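Local coordinates for hypothetical protein yfcE (PDB 1SU1) that is of unassigned function but belongs to the calcineurin-like phosphoesterase superfamily and binds two zinc ions on loops that follow its beta strands, at residues M26-G36 with A53-N64; V91-D99 with F126-G134. All coordinates share one frame; numbering follows the deposited sequence.

In the fold
From the N terminus, strand 27-31 leads through its metal-binding loop into helix 38-51, and the chain returns as strand 55-58; interaction 1 closes this beta-alpha-beta loop. The chain then runs through helix 77-85 into strand 91-93, which joins the same sheet beside 55-58. Its following loop, 94-99, meets segment 126-134 in interaction 2, closing a second loop. The two closures follow one another in series, neither nesting nor crossing. Interaction 1 pairs two neighbouring strands of the six-stranded sheet and the metal-binding loops that follow them, while interaction 2 ties that sheet to the five-stranded one through strand 124-128. They meet at one zinc ion, shared by Asp-61, Asn-97 and His-129, and where Leu-59 O faces His-129 ND1 at 2.6 Å.

Interaction 1 (M26-G36 with A53-N64). With ZN (zinc ion), chain F; ZN (zinc ion), chain E.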
loop_
_atom_site.group_PDB
_atom_site.type_symbol
_atom_site.label_atom_id
_atom_site.label_comp_id
_atom_site.label_asym_id
_atom_site.label_seq_id
_atom_site.Cartn_x
_atom_site.Cartn_y
_atom_site.Cartn_z
ATOM N N MET A 26 11.281 -8.429 30.625
ATOM C CA MET A 26 10.275 -8.131 29.603
ATOM C C MET A 26 8.994 -8.953 29.775
ATOM O O MET A 26 9.030 -10.183 29.732
ATOM C CB MET A 26 10.852 -8.405 28.209
ATOM C CG MET A 26 9.932 -8.049 27.050
ATOM S SD MET A 26 10.494 -6.603 26.149
ATOM C CE MET A 26 9.049 -5.565 26.223
ATOM N N LYS A 27 7.861 -8.272 29.940
ATOM C CA LYS A 27 6.583 -8.958 30.095
ATOM C C LYS A 27 5.539 -8.429 29.118
ATOM O O LYS A 27 5.204 -7.254 29.135
ATOM C CB LYS A 27 6.072 -8.811 31.536
ATOM C CG LYS A 27 4.871 -9.689 31.854
ATOM C CD LYS A 27 4.566 -9.712 33.351
ATOM C CE LYS A 27 3.400 -10.644 33.654
ATOM N NZ LYS A 27 3.147 -10.772 35.119
ATOM N N LEU A 28 5.004 -9.306 28.279
ATOM C CA LEU A 28 4.004 -8.882 27.312
ATOM C C LEU A 28 2.807 -9.826 27.212
ATOM O O LEU A 28 2.941 -11.034 27.371
ATOM C CB LEU A 28 4.639 -8.769 25.920
ATOM C CG LEU A 28 5.968 -8.022 25.779
ATOM C CD1 LEU A 28 6.584 -8.363 24.422
ATOM C CD2 LEU A 28 5.756 -6.542 25.941
ATOM N N MET A 29 1.640 -9.256 26.929
ATOM C CA MET A 29 0.427 -10.037 26.740
ATOM C C MET A 29 0.046 -9.931 25.260
ATOM O O MET A 29 0.159 -8.865 24.665
ATOM C CB MET A 29 -0.715 -9.495 27.603
ATOM C CG MET A 29 -2.002 -10.310 27.462
ATOM S SD MET A 29 -3.322 -9.795 28.611
ATOM C CE MET A 29 -4.721 -10.601 27.850
ATOM N N PHE A 30 -0.412 -11.037 24.685
ATOM C CA PHE A 30 -0.818 -11.094 23.285
ATOM C C PHE A 30 -2.274 -11.507 23.108
ATOM O O PHE A 30 -2.751 -12.426 23.770
ATOM C CB PHE A 30 0.036 -12.103 22.508
ATOM C CG PHE A 30 1.514 -11.856 22.597
ATOM C CD1 PHE A 30 2.233 -12.264 23.720
ATOM C CD2 PHE A 30 2.196 -11.218 21.554
ATOM C CE1 PHE A 30 3.613 -12.042 23.804
ATOM C CE2 PHE A 30 3.566 -10.990 21.630
ATOM C CZ PHE A 30 4.279 -11.402 22.754
ATOM N N ALA A 31 -2.964 -10.824 22.201
ATOM C CA ALA A 31 -4.348 -11.124 21.861
ATOM C C ALA A 31 -4.411 -11.067 20.329
ATOM O O ALA A 31 -3.848 -10.152 19.722
ATOM C CB ALA A 31 -5.279 -10.081 22.466
ATOM N N SER A 32 -5.097 -12.022 19.708
ATOM C CA SER A 32 -5.199 -12.047 18.258
ATOM C C SER A 32 -6.564 -12.506 17.751
ATOM O O SER A 32 -7.287 -13.223 18.437
ATOM C CB SER A 32 -4.107 -12.957 17.671
ATOM O OG SER A 32 -4.135 -12.939 16.248
ATOM N N ASP A 33 -6.900 -12.077 16.536
ATOM C CA ASP A 33 -8.148 -12.428 15.873
ATOM C C ASP A 33 -9.390 -12.261 16.771
ATOM O O ASP A 33 -10.128 -13.225 17.043
ATOM C CB ASP A 33 -8.041 -13.863 15.345
ATOM C CG ASP A 33 -6.938 -14.017 14.275
ATOM O OD1 ASP A 33 -7.222 -13.860 13.057
ATOM O OD2 ASP A 33 -5.773 -14.267 14.655
ATOM N N ILE A 34 -9.598 -11.025 17.217
ATOM C CA ILE A 34 -10.722 -10.637 18.056
ATOM C C ILE A 34 -11.999 -10.666 17.217
ATOM O O ILE A 34 -13.050 -11.129 17.674
ATOM C CB ILE A 34 -10.490 -9.218 18.611
ATOM C CG1 ILE A 34 -9.181 -9.197 19.412
ATOM C CG2 ILE A 34 -11.677 -8.778 19.474
ATOM C CD1 ILE A 34 -8.779 -7.821 19.924
ATOM N N HIS A 35 -11.897 -10.174 15.983
ATOM C CA HIS A 35 -13.022 -10.163 15.052
ATOM C C HIS A 35 -14.328 -9.557 15.574
ATOM O O HIS A 35 -15.417 -10.018 15.227
ATOM C CB HIS A 35 -13.302 -11.586 14.555
ATOM C CG HIS A 35 -12.263 -12.120 13.614
ATOM N ND1 HIS A 35 -12.092 -11.629 12.335
ATOM C CD2 HIS A 35 -11.367 -13.126 13.751
ATOM C CE1 HIS A 35 -11.140 -12.312 11.726
ATOM N NE2 HIS A 35 -10.684 -13.226 12.563
ATOM N N GLY A 36 -14.225 -8.529 16.406
ATOM C CA GLY A 36 -15.424 -7.877 16.909
ATOM C C GLY A 36 -16.151 -8.484 18.112
ATOM O O GLY A 36 -17.210 -7.987 18.486
ATOM N N ALA A 53 1.734 -6.598 32.669
ATOM C CA ALA A 53 2.484 -6.545 31.408
ATOM C C ALA A 53 2.737 -5.105 30.969
ATOM O O ALA A 53 1.894 -4.227 31.162
ATOM C CB ALA A 53 1.726 -7.292 30.308
ATOM N N GLN A 54 3.899 -4.870 30.370
ATOM C CA GLN A 54 4.260 -3.531 29.904
ATOM C C GLN A 54 3.349 -3.097 28.745
ATOM O O GLN A 54 2.882 -1.954 28.706
ATOM C CB GLN A 54 5.733 -3.508 29.462
ATOM C CG GLN A 54 6.366 -2.115 29.444
ATOM C CD GLN A 54 7.843 -2.134 29.037
ATOM O OE1 GLN A 54 8.534 -1.112 29.112
ATOM N NE2 GLN A 54 8.327 -3.300 28.599
ATOM N N TRP A 55 3.078 -4.015 27.817
ATOM C CA TRP A 55 2.227 -3.706 26.660
ATOM C C TRP A 55 1.219 -4.795 26.317
ATOM O O TRP A 55 1.424 -5.962 26.633
ATOM C CB TRP A 55 3.077 -3.487 25.391
ATOM C CG TRP A 55 4.139 -2.448 25.493
ATOM C CD1 TRP A 55 5.438 -2.632 25.868
ATOM C CD2 TRP A 55 3.987 -1.053 25.241
ATOM N NE1 TRP A 55 6.110 -1.429 25.863
ATOM C CE2 TRP A 55 5.240 -0.441 25.477
ATOM C CE3 TRP A 55 2.915 -0.258 24.821
ATOM C CZ2 TRP A 55 5.447 0.934 25.331
ATOM C CZ3 TRP A 55 3.118 1.116 24.670
ATOM C CH2 TRP A 55 4.380 1.694 24.922
ATOM N N LEU A 56 0.132 -4.402 25.659
ATOM C CA LEU A 56 -0.856 -5.367 25.183
ATOM C C LEU A 56 -0.597 -5.430 23.674
ATOM O O LEU A 56 -0.800 -4.440 22.960
ATOM C CB LEU A 56 -2.291 -4.888 25.418
ATOM C CG LEU A 56 -3.343 -5.765 24.708
ATOM C CD1 LEU A 56 -3.253 -7.208 25.201
ATOM C CD2 LEU A 56 -4.733 -5.216 24.953
ATOM N N VAL A 57 -0.144 -6.582 23.198
ATOM C CA VAL A 57 0.158 -6.752 21.787
ATOM C C VAL A 57 -0.962 -7.424 20.992
ATOM O O VAL A 57 -1.197 -8.635 21.117
ATOM C CB VAL A 57 1.467 -7.558 21.615
ATOM C CG1 VAL A 57 1.821 -7.685 20.141
ATOM C CG2 VAL A 57 2.593 -6.879 22.387
ATOM N N ILE A 58 -1.628 -6.628 20.159
ATOM C CA ILE A 58 -2.724 -7.103 19.320
ATOM C C ILE A 58 -2.214 -7.480 17.923
ATOM O O ILE A 58 -1.729 -6.622 17.177
ATOM C CB ILE A 58 -3.818 -6.012 19.245
ATOM C CG1 ILE A 58 -4.372 -5.772 20.661
ATOM C CG2 ILE A 58 -4.926 -6.419 18.279
ATOM C CD1 ILE A 58 -5.522 -4.788 20.744
ATOM N N LEU A 59 -2.336 -8.761 17.575
ATOM C CA LEU A 59 -1.848 -9.273 16.299
ATOM C C LEU A 59 -2.773 -9.182 15.076
ATOM O O LEU A 59 -2.580 -9.914 14.096
ATOM C CB LEU A 59 -1.381 -10.721 16.473
ATOM C CG LEU A 59 -0.271 -10.955 17.508
ATOM C CD1 LEU A 59 -0.078 -12.450 17.718
ATOM C CD2 LEU A 59 1.046 -10.301 17.052
ATOM N N GLY A 60 -3.782 -8.314 15.123
ATOM C CA GLY A 60 -4.643 -8.153 13.953
ATOM C C GLY A 60 -6.017 -8.807 13.852
ATOM O O GLY A 60 -6.271 -9.867 14.440
ATOM N N ASP A 61 -6.876 -8.171 13.049
ATOM C CA ASP A 61 -8.261 -8.580 12.799
ATOM C C ASP A 61 -9.054 -8.278 14.068
ATOM O O ASP A 61 -9.491 -9.175 14.810
ATOM C CB ASP A 61 -8.310 -10.056 12.386
ATOM C CG ASP A 61 -7.750 -10.278 10.979
ATOM O OD1 ASP A 61 -6.964 -9.416 10.528
ATOM O OD2 ASP A 61 -8.069 -11.300 10.338
ATOM N N VAL A 62 -9.193 -6.972 14.281
ATOM C CA VAL A 62 -9.828 -6.375 15.432
ATOM C C VAL A 62 -11.362 -6.292 15.460
ATOM O O VAL A 62 -11.988 -6.881 16.340
ATOM C CB VAL A 62 -9.227 -4.966 15.631
ATOM C CG1 VAL A 62 -9.657 -4.378 16.958
ATOM C CG2 VAL A 62 -7.699 -5.046 15.544
ATOM N N LEU A 63 -11.961 -5.579 14.506
ATOM C CA LEU A 63 -13.413 -5.393 14.494
ATOM C C LEU A 63 -14.262 -6.181 13.506
ATOM O O LEU A 63 -15.392 -6.572 13.823
ATOM C CB LEU A 63 -13.723 -3.912 14.307
ATOM C CG LEU A 63 -12.962 -2.969 15.238
ATOM C CD1 LEU A 63 -13.254 -1.529 14.854
ATOM C CD2 LEU A 63 -13.369 -3.240 16.689
ATOM N N ASN A 64 -13.741 -6.407 12.306
ATOM C CA ASN A 64 -14.492 -7.126 11.279
ATOM C C ASN A 64 -14.495 -8.640 11.512
ATOM O O ASN A 64 -13.456 -9.241 11.807
ATOM C CB ASN A 64 -13.913 -6.750 9.901
ATOM C CG ASN A 64 -14.426 -7.612 8.771
ATOM O OD1 ASN A 64 -15.616 -7.920 8.675
ATOM N ND2 ASN A 64 -13.520 -7.987 7.882
HETATM ZN ZN ZN F . -8.745 -14.131 11.986
HETATM ZN ZN ZN E . -6.617 -12.968 9.546
#
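Phe-30 and Val-57 sit side by side where strands 27-31 and 55-58 pair in parallel as the two strands of a beta-alpha-beta unit whose helix is 38-51; the strand axes approach to 4.7 Å at an angle of 29°. The register is fixed by backbone bonds that alternate between the strands: Val-57 N to Met-29 O is short and nearly straight (2.7 Å), and Ala-31 N to Val-57 O and Leu-59 N to Ala-31 O follow. Met-29 N to Trp-55 O is weak.

Apolar packing occupies both faces of the pair. Beside Phe-30, Val-57 lies alongside and points the same way, its CB 3.7 Å from ring atom CD2. Leu-28 CD2 reaches the Trp-55 ring at its edge. On the other face Met-29 and Leu-56 run side by side, covered by Phe-48 of the helix.

Beyond the strands the loops carry metal ligands, as expected of a calcineurin-like dinuclear centre. Asp-33 OD1 and His-35 NE2 bind one zinc ion, which His-153 also binds; Asp-61 OD2 binds the other, with Asn-97, His-129 and His-151. Ser-32 OG gives a hydrogen bond to Asp-33 OD2, the carboxylate oxygen not bound to zinc, from above the carboxylate plane.

With chi1 at -71°, the His-35 ring lies alongside Asp-61, whose CB covers one face in a CH-pi contact, 4.0 Å from the ring centroid. The ring is held at both nitrogens: NE2 meets zinc, and ND1 donates to Asn-64 O at 2.8 Å, with the acceptor only 9° out of the ring plane.

Interaction 2 (V91-D99 with F126-G134); sequences VIAVRGNCD and FLTHGHLFG. With ZN (zinc ion), chain E; SO4 (sulfate ion), chain G.
Gly-96 packs over one face of the His-129 ring, its CA 3.5 Å from the centroid and 18° off the ring normal, a CH-pi contact. With CG anti to the backbone N (chi1 -178°), the ring extends toward the 94-99 loop and brings NE2 to the zinc ion, at 2.2 Å. Asn-97 OD1 binds the same metal, its amide plane turned 30° from the His-129 ring, while ND2 donates to sulfate O3 along an almost straight line.

The neighbouring His-131 ring is sandwiched. Asn-97 lies over one face, with CB 3.7 Å from the centroid, and Leu-132 CG covers the other; Arg-95 O approaches CE1 at the edge. A water bridges the backbones, donating to Arg-95 O and accepting from His-129 N. Arg-95 NE and His-131 NE2 both reach Glu-101 of the third subunit, placing this contact at a subunit interface.

His-129 is held at both nitrogens, NE2 by zinc and ND1 by Leu-59 O. That second-shell carbonyl probably polarises the imidazole and strengthens its NE2 as a metal ligand.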
loop_
_atom_site.group_PDB
_atom_site.type_symbol
_atom_site.label_atom_id
_atom_site.label_comp_id
_atom_site.label_asym_id
_atom_site.label_seq_id
_atom_site.Cartn_x
_atom_site.Cartn_y
_atom_site.Cartn_z
ATOM N N VAL A 91 -1.230 -0.074 23.858
ATOM C CA VAL A 91 -1.367 -1.074 22.808
ATOM C C VAL A 91 -0.304 -0.950 21.711
ATOM O O VAL A 91 0.063 0.155 21.306
ATOM C CB VAL A 91 -2.751 -0.987 22.124
ATOM C CG1 VAL A 91 -2.837 -2.007 20.987
ATOM C CG2 VAL A 91 -3.858 -1.247 23.142
ATOM N N ILE A 92 0.177 -2.106 21.263
ATOM C CA ILE A 92 1.148 -2.245 20.183
ATOM C C ILE A 92 0.444 -3.240 19.250
ATOM O O ILE A 92 0.261 -4.401 19.615
ATOM C CB ILE A 92 2.476 -2.899 20.655
ATOM C CG1 ILE A 92 3.165 -2.037 21.717
ATOM C CG2 ILE A 92 3.397 -3.116 19.455
ATOM C CD1 ILE A 92 3.578 -0.663 21.242
ATOM N N ALA A 93 0.042 -2.802 18.061
ATOM C CA ALA A 93 -0.662 -3.692 17.137
ATOM C C ALA A 93 -0.057 -3.789 15.729
ATOM O O ALA A 93 0.774 -2.976 15.340
ATOM C CB ALA A 93 -2.124 -3.244 17.033
ATOM N N VAL A 94 -0.478 -4.807 14.981
ATOM C CA VAL A 94 -0.048 -5.009 13.598
ATOM C C VAL A 94 -1.293 -5.338 12.775
ATOM O O VAL A 94 -2.228 -5.983 13.268
ATOM C CB VAL A 94 0.999 -6.147 13.440
ATOM C CG1 VAL A 94 2.332 -5.709 14.029
ATOM C CG2 VAL A 94 0.508 -7.431 14.112
ATOM N N ARG A 95 -1.288 -4.893 11.519
ATOM C CA ARG A 95 -2.405 -5.057 10.594
ATOM C C ARG A 95 -2.778 -6.477 10.182
ATOM O O ARG A 95 -1.918 -7.259 9.766
ATOM C CB ARG A 95 -2.137 -4.222 9.324
ATOM C CG ARG A 95 -3.367 -3.973 8.466
ATOM C CD ARG A 95 -3.036 -3.171 7.208
ATOM N NE ARG A 95 -2.376 -3.971 6.174
ATOM C CZ ARG A 95 -1.107 -3.816 5.797
ATOM N NH1 ARG A 95 -0.347 -2.895 6.372
ATOM N NH2 ARG A 95 -0.603 -4.577 4.833
ATOM N N GLY A 96 -4.074 -6.791 10.288
ATOM C CA GLY A 96 -4.571 -8.098 9.884
ATOM C C GLY A 96 -5.288 -7.977 8.543
ATOM O O GLY A 96 -5.706 -6.879 8.181
ATOM N N ASN A 97 -5.449 -9.080 7.816
ATOM C CA ASN A 97 -6.110 -9.037 6.510
ATOM C C ASN A 97 -7.552 -8.547 6.541
ATOM O O ASN A 97 -8.105 -8.180 5.497
ATOM C CB ASN A 97 -6.078 -10.421 5.870
ATOM C CG ASN A 97 -6.842 -11.437 6.683
ATOM O OD1 ASN A 97 -6.749 -11.435 7.898
ATOM N ND2 ASN A 97 -7.606 -12.302 6.022
ATOM N N CYS A 98 -8.169 -8.548 7.722
ATOM C CA CYS A 98 -9.555 -8.103 7.842
ATOM C C CYS A 98 -9.690 -6.672 8.342
ATOM O O CYS A 98 -10.797 -6.121 8.356
ATOM C CB CYS A 98 -10.352 -9.040 8.767
ATOM S SG CYS A 98 -10.504 -10.752 8.221
ATOM N N ASP A 99 -8.583 -6.057 8.750
ATOM C CA ASP A 99 -8.655 -4.677 9.228
ATOM C C ASP A 99 -8.652 -3.686 8.057
ATOM O O ASP A 99 -7.942 -3.887 7.075
ATOM C CB ASP A 99 -7.484 -4.380 10.170
ATOM C CG ASP A 99 -7.468 -5.304 11.395
ATOM O OD1 ASP A 99 -8.562 -5.717 11.848
ATOM O OD2 ASP A 99 -6.367 -5.604 11.911
ATOM N N PHE A 126 9.617 -11.269 15.974
ATOM C CA PHE A 126 9.032 -10.658 14.790
ATOM C C PHE A 126 7.504 -10.762 14.844
ATOM O O PHE A 126 6.950 -11.830 14.607
ATOM C CB PHE A 126 9.564 -11.363 13.526
ATOM C CG PHE A 126 9.210 -10.659 12.231
ATOM C CD1 PHE A 126 10.086 -9.738 11.656
ATOM C CD2 PHE A 126 8.004 -10.918 11.591
ATOM C CE1 PHE A 126 9.767 -9.088 10.469
ATOM C CE2 PHE A 126 7.671 -10.271 10.395
ATOM C CZ PHE A 126 8.556 -9.355 9.834
ATOM N N LEU A 127 6.835 -9.641 15.111
ATOM C CA LEU A 127 5.369 -9.584 15.210
ATOM C C LEU A 127 4.657 -9.245 13.891
ATOM O O LEU A 127 4.859 -8.164 13.331
ATOM C CB LEU A 127 4.951 -8.541 16.270
ATOM C CG LEU A 127 5.783 -8.416 17.555
ATOM C CD1 LEU A 127 5.283 -7.223 18.356
ATOM C CD2 LEU A 127 5.686 -9.701 18.385
ATOM N N THR A 128 3.785 -10.142 13.431
ATOM C CA THR A 128 3.032 -9.927 12.192
ATOM C C THR A 128 1.704 -10.702 12.281
ATOM O O THR A 128 1.596 -11.632 13.074
ATOM C CB THR A 128 3.859 -10.410 10.957
ATOM O OG1 THR A 128 3.285 -9.885 9.755
ATOM C CG2 THR A 128 3.870 -11.930 10.881
ATOM N N HIS A 129 0.708 -10.334 11.473
ATOM C CA HIS A 129 -0.584 -11.010 11.519
ATOM C C HIS A 129 -0.576 -12.439 10.997
ATOM O O HIS A 129 -1.192 -13.335 11.597
ATOM C CB HIS A 129 -1.658 -10.235 10.755
ATOM C CG HIS A 129 -3.012 -10.880 10.812
ATOM N ND1 HIS A 129 -3.774 -10.922 11.965
ATOM C CD2 HIS A 129 -3.730 -11.544 9.871
ATOM C CE1 HIS A 129 -4.896 -11.578 11.731
ATOM N NE2 HIS A 129 -4.894 -11.965 10.466
ATOM N N GLY A 130 0.077 -12.657 9.858
ATOM C CA GLY A 130 0.126 -14.001 9.318
ATOM C C GLY A 130 -0.251 -14.150 7.861
ATOM O O GLY A 130 -0.025 -15.212 7.274
ATOM N N HIS A 131 -0.821 -13.111 7.259
ATOM C CA HIS A 131 -1.194 -13.214 5.848
ATOM C C HIS A 131 -0.097 -12.713 4.895
ATOM O O HIS A 131 -0.119 -13.034 3.713
ATOM C CB HIS A 131 -2.513 -12.470 5.586
ATOM C CG HIS A 131 -2.459 -11.005 5.881
ATOM N ND1 HIS A 131 -2.027 -10.505 7.093
ATOM C CD2 HIS A 131 -2.822 -9.931 5.140
ATOM C CE1 HIS A 131 -2.132 -9.186 7.084
ATOM N NE2 HIS A 131 -2.613 -8.812 5.910
ATOM N N LEU A 132 0.844 -11.926 5.414
ATOM C CA LEU A 132 1.956 -11.396 4.620
ATOM C C LEU A 132 3.159 -12.313 4.852
ATOM O O LEU A 132 3.714 -12.880 3.916
ATOM C CB LEU A 132 2.283 -9.964 5.060
ATOM C CG LEU A 132 1.099 -8.986 5.134
ATOM C CD1 LEU A 132 1.560 -7.640 5.666
ATOM C CD2 LEU A 132 0.459 -8.831 3.767
ATOM N N PHE A 133 3.563 -12.442 6.109
ATOM C CA PHE A 133 4.659 -13.327 6.496
ATOM C C PHE A 133 4.038 -14.350 7.449
ATOM O O PHE A 133 3.120 -14.025 8.198
ATOM C CB PHE A 133 5.764 -12.557 7.224
ATOM C CG PHE A 133 6.699 -11.825 6.309
ATOM C CD1 PHE A 133 7.409 -12.510 5.322
ATOM C CD2 PHE A 133 6.885 -10.456 6.443
ATOM C CE1 PHE A 133 8.292 -11.838 4.481
ATOM C CE2 PHE A 133 7.771 -9.768 5.603
ATOM C CZ PHE A 133 8.475 -10.461 4.623
ATOM N N GLY A 134 4.534 -15.579 7.418
ATOM C CA GLY A 134 3.988 -16.599 8.287
ATOM C C GLY A 134 4.703 -17.925 8.153
ATOM O O GLY A 134 5.777 -17.992 7.557
HETATM ZN ZN ZN E . -6.617 -12.968 9.546
HETATM S S SO4 G . -9.216 -14.839 8.754
HETATM O O1 SO4 G . -8.096 -15.796 8.719
HETATM O O2 SO4 G . -8.785 -13.644 9.473
HETATM O O3 SO4 G . -9.619 -14.410 7.394
HETATM O O4 SO4 G . -10.369 -15.455 9.450
HETATM O O HOH W 1 0.488 -8.123 9.561
#